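Local coordinates for LysM domain protein (Mycobacterium smegmatis, PDB 4OIT) that binds mannose as a domain-swapped dimeric lectin of the beta-prism II fold, at residues L11-G15 with L26-D30. Sequence-based numbering, arbitrary orientation.
Sequences LERGG and LTLQD
Both backbone polar groups of Leu28 are taken up by the glycine pair of residues 11-15. Leu28 O accepts from Gly14 N at 2.8 Å, and Leu28 N donates to Gly15 O at 3.1 Å, which leaves the carbonyl and the N-H of this leucine both satisfied by the turn. The glycines are brought there by a type II beta turn from Glu12 to Gly15, closed on itself by Gly15 N giving to Glu12 O at 2.8 Å. Gly14 has a positive phi (88°), as expected of the third residue of a type II turn, a place that glycine commonly fills. Gly15 O has a further, weaker partner: Thr27 CA lies 3.6 Å away in a CA-H...O contact. The Thr27 hydroxyl looks elsewhere, to Ser16 OG.

The Leu28 side chain packs against the backbone of residues 11-12. CG stands anti to the backbone N (chi1 178°), and Leu28 CD2 reaches Leu11 O at 3.6 Å, with Leu28 CB 4.0 Å from Glu12 O, while the two leucine CB atoms touch more loosely. At the exposed end Arg13 and Asp30 cross at about a right angle. Asp30 OD1 sits over one face of the guanidinium, near its rim and 3.9 Å from Arg13 NE, so this long salt bridge works through charge alone, with no N-H aimed at the oxygen.

The turn leads the chain from strand 10-12, paired with strand 53-58 through Leu11 and Ala56, into strand 16-18, the edge partner of strand 24-28, and its bonds to Leu28 hold it against the end of strand 24-28, so the turn links two sheets of the beta-prism II fold. Leu11, Leu26 and Leu28 all pack on Leu34 of strand 34-38, Leu28 also meets Val53 and Ala56, and Leu26 touches Leu94 of the second subunit.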
ATOM      1  N   LEU B  11       5.959  14.071   2.600  1.00 25.14           N
ATOM      2  CA  LEU B  11       5.039  14.712   1.670  1.00 25.57           C
ATOM      3  C   LEU B  11       3.997  13.671   1.311  1.00 26.22           C
ATOM      4  O   LEU B  11       4.340  12.538   0.987  1.00 26.46           O
ATOM      5  CB  LEU B  11       5.740  15.172   0.391  1.00 25.40           C
ATOM      6  CG  LEU B  11       6.723  16.337   0.458  1.00 25.13           C
ATOM      7  CD1 LEU B  11       7.211  16.663  -0.945  1.00 25.18           C
ATOM      8  CD2 LEU B  11       6.109  17.567   1.106  1.00 25.21           C
ATOM      9  N   GLU B  12       2.729  14.050   1.387  1.00 27.44           N
ATOM     10  CA  GLU B  12       1.641  13.207   0.899  1.00 28.22           C
ATOM     11  C   GLU B  12       1.260  13.699  -0.495  1.00 28.44           C
ATOM     12  O   GLU B  12       1.842  14.669  -0.986  1.00 28.15           O
ATOM     13  CB  GLU B  12       0.461  13.255   1.872  1.00 28.70           C
ATOM     14  CG  GLU B  12       0.759  12.567   3.202  1.00 29.06           C
ATOM     15  CD  GLU B  12       0.015  13.177   4.381  1.00 29.47           C
ATOM     16  OE1 GLU B  12       0.135  14.404   4.609  1.00 29.45           O
ATOM     17  OE2 GLU B  12      -0.682  12.425   5.095  1.00 29.49           O
ATOM     18  N   ARG B  13       0.309  13.026  -1.138  1.00 29.03           N
ATOM     19  CA  ARG B  13      -0.110  13.390  -2.498  1.00 29.46           C
ATOM     20  C   ARG B  13      -0.595  14.830  -2.567  1.00 28.81           C
ATOM     21  O   ARG B  13      -1.531  15.208  -1.866  1.00 28.78           O
ATOM     22  CB  ARG B  13      -1.232  12.480  -2.993  1.00 30.50           C
ATOM     23  CG  ARG B  13      -0.869  11.007  -3.060  1.00 31.49           C
ATOM     24  CD  ARG B  13      -1.421  10.355  -4.320  1.00 32.56           C
ATOM     25  NE  ARG B  13      -2.838  10.644  -4.537  1.00 33.58           N
ATOM     26  CZ  ARG B  13      -3.539  10.240  -5.596  1.00 34.70           C
ATOM     27  NH1 ARG B  13      -2.967   9.512  -6.552  1.00 35.05           N
ATOM     28  NH2 ARG B  13      -4.825  10.561  -5.699  1.00 35.07           N
ATOM     29  N   GLY B  14       0.044  15.624  -3.422  1.00 28.47           N
ATOM     30  CA  GLY B  14      -0.257  17.053  -3.541  1.00 28.08           C
ATOM     31  C   GLY B  14       0.546  17.922  -2.586  1.00 28.25           C
ATOM     32  O   GLY B  14       0.463  19.149  -2.641  1.00 28.85           O
ATOM     33  N   GLY B  15       1.324  17.287  -1.710  1.00 27.98           N
ATOM     34  CA  GLY B  15       2.144  17.996  -0.733  1.00 27.86           C
ATOM     35  C   GLY B  15       3.383  18.576  -1.383  1.00 27.92           C
ATOM     36  O   GLY B  15       3.930  17.994  -2.323  1.00 27.83           O
ATOM     37  N   LEU B  26       9.341  21.688  -4.631  1.00 27.56           N
ATOM     38  CA  LEU B  26       9.383  20.223  -4.732  1.00 26.75           C
ATOM     39  C   LEU B  26       8.010  19.648  -4.376  1.00 26.48           C
ATOM     40  O   LEU B  26       7.568  19.753  -3.232  1.00 26.43           O
ATOM     41  CB  LEU B  26      10.450  19.653  -3.793  1.00 26.51           C
ATOM     42  CG  LEU B  26      10.619  18.128  -3.774  1.00 26.43           C
ATOM     43  CD1 LEU B  26      11.275  17.635  -5.056  1.00 26.22           C
ATOM     44  CD2 LEU B  26      11.432  17.698  -2.562  1.00 26.53           C
ATOM     45  N   THR B  27       7.353  19.031  -5.355  1.00 25.94           N
ATOM     46  CA  THR B  27       5.974  18.562  -5.201  1.00 25.39           C
ATOM     47  C   THR B  27       5.831  17.080  -5.531  1.00 25.28           C
ATOM     48  O   THR B  27       6.214  16.637  -6.617  1.00 24.86           O
ATOM     49  CB  THR B  27       5.021  19.351  -6.124  1.00 25.40           C
ATOM     50  OG1 THR B  27       5.154  20.755  -5.867  1.00 25.69           O
ATOM     51  CG2 THR B  27       3.560  18.933  -5.912  1.00 25.36           C
ATOM     52  N   LEU B  28       5.280  16.317  -4.589  1.00 25.26           N
ATOM     53  CA  LEU B  28       4.818  14.965  -4.882  1.00 25.28           C
ATOM     54  C   LEU B  28       3.444  15.087  -5.526  1.00 25.49           C
ATOM     55  O   LEU B  28       2.461  15.422  -4.859  1.00 25.76           O
ATOM     56  CB  LEU B  28       4.748  14.101  -3.619  1.00 25.34           C
ATOM     57  CG  LEU B  28       4.236  12.662  -3.807  1.00 25.24           C
ATOM     58  CD1 LEU B  28       4.947  11.946  -4.947  1.00 25.23           C
ATOM     59  CD2 LEU B  28       4.390  11.863  -2.520  1.00 25.13           C
ATOM     60  N   GLN B  29       3.389  14.825  -6.828  1.00 25.14           N
ATOM     61  CA  GLN B  29       2.175  15.026  -7.613  1.00 25.03           C
ATOM     62  C   GLN B  29       1.206  13.852  -7.466  1.00 24.76           C
ATOM     63  O   GLN B  29       1.531  12.831  -6.856  1.00 24.33           O
ATOM     64  CB  GLN B  29       2.533  15.225  -9.087  1.00 25.22           C
ATOM     65  CG  GLN B  29       3.546  16.337  -9.335  1.00 25.53           C
ATOM     66  CD  GLN B  29       3.744  16.674 -10.807  1.00 25.72           C
ATOM     67  OE1 GLN B  29       4.052  17.817 -11.144  1.00 26.94           O
ATOM     68  NE2 GLN B  29       3.584  15.689 -11.688  1.00 25.31           N
ATOM     69  N   ASP B  30       0.014  14.022  -8.034  1.00 24.56           N
ATOM     70  CA  ASP B  30      -1.012  12.974  -8.064  1.00 24.34           C
ATOM     71  C   ASP B  30      -0.653  11.794  -8.969  1.00 23.57           C
ATOM     72  O   ASP B  30      -1.125  10.678  -8.743  1.00 23.13           O
ATOM     73  CB  ASP B  30      -2.363  13.555  -8.505  1.00 24.89           C
ATOM     74  CG  ASP B  30      -3.111  14.244  -7.374  1.00 25.37           C
ATOM     75  OD1 ASP B  30      -2.657  14.176  -6.208  1.00 25.89           O
ATOM     76  OD2 ASP B  30      -4.168  14.849  -7.652  1.00 25.71           O
TER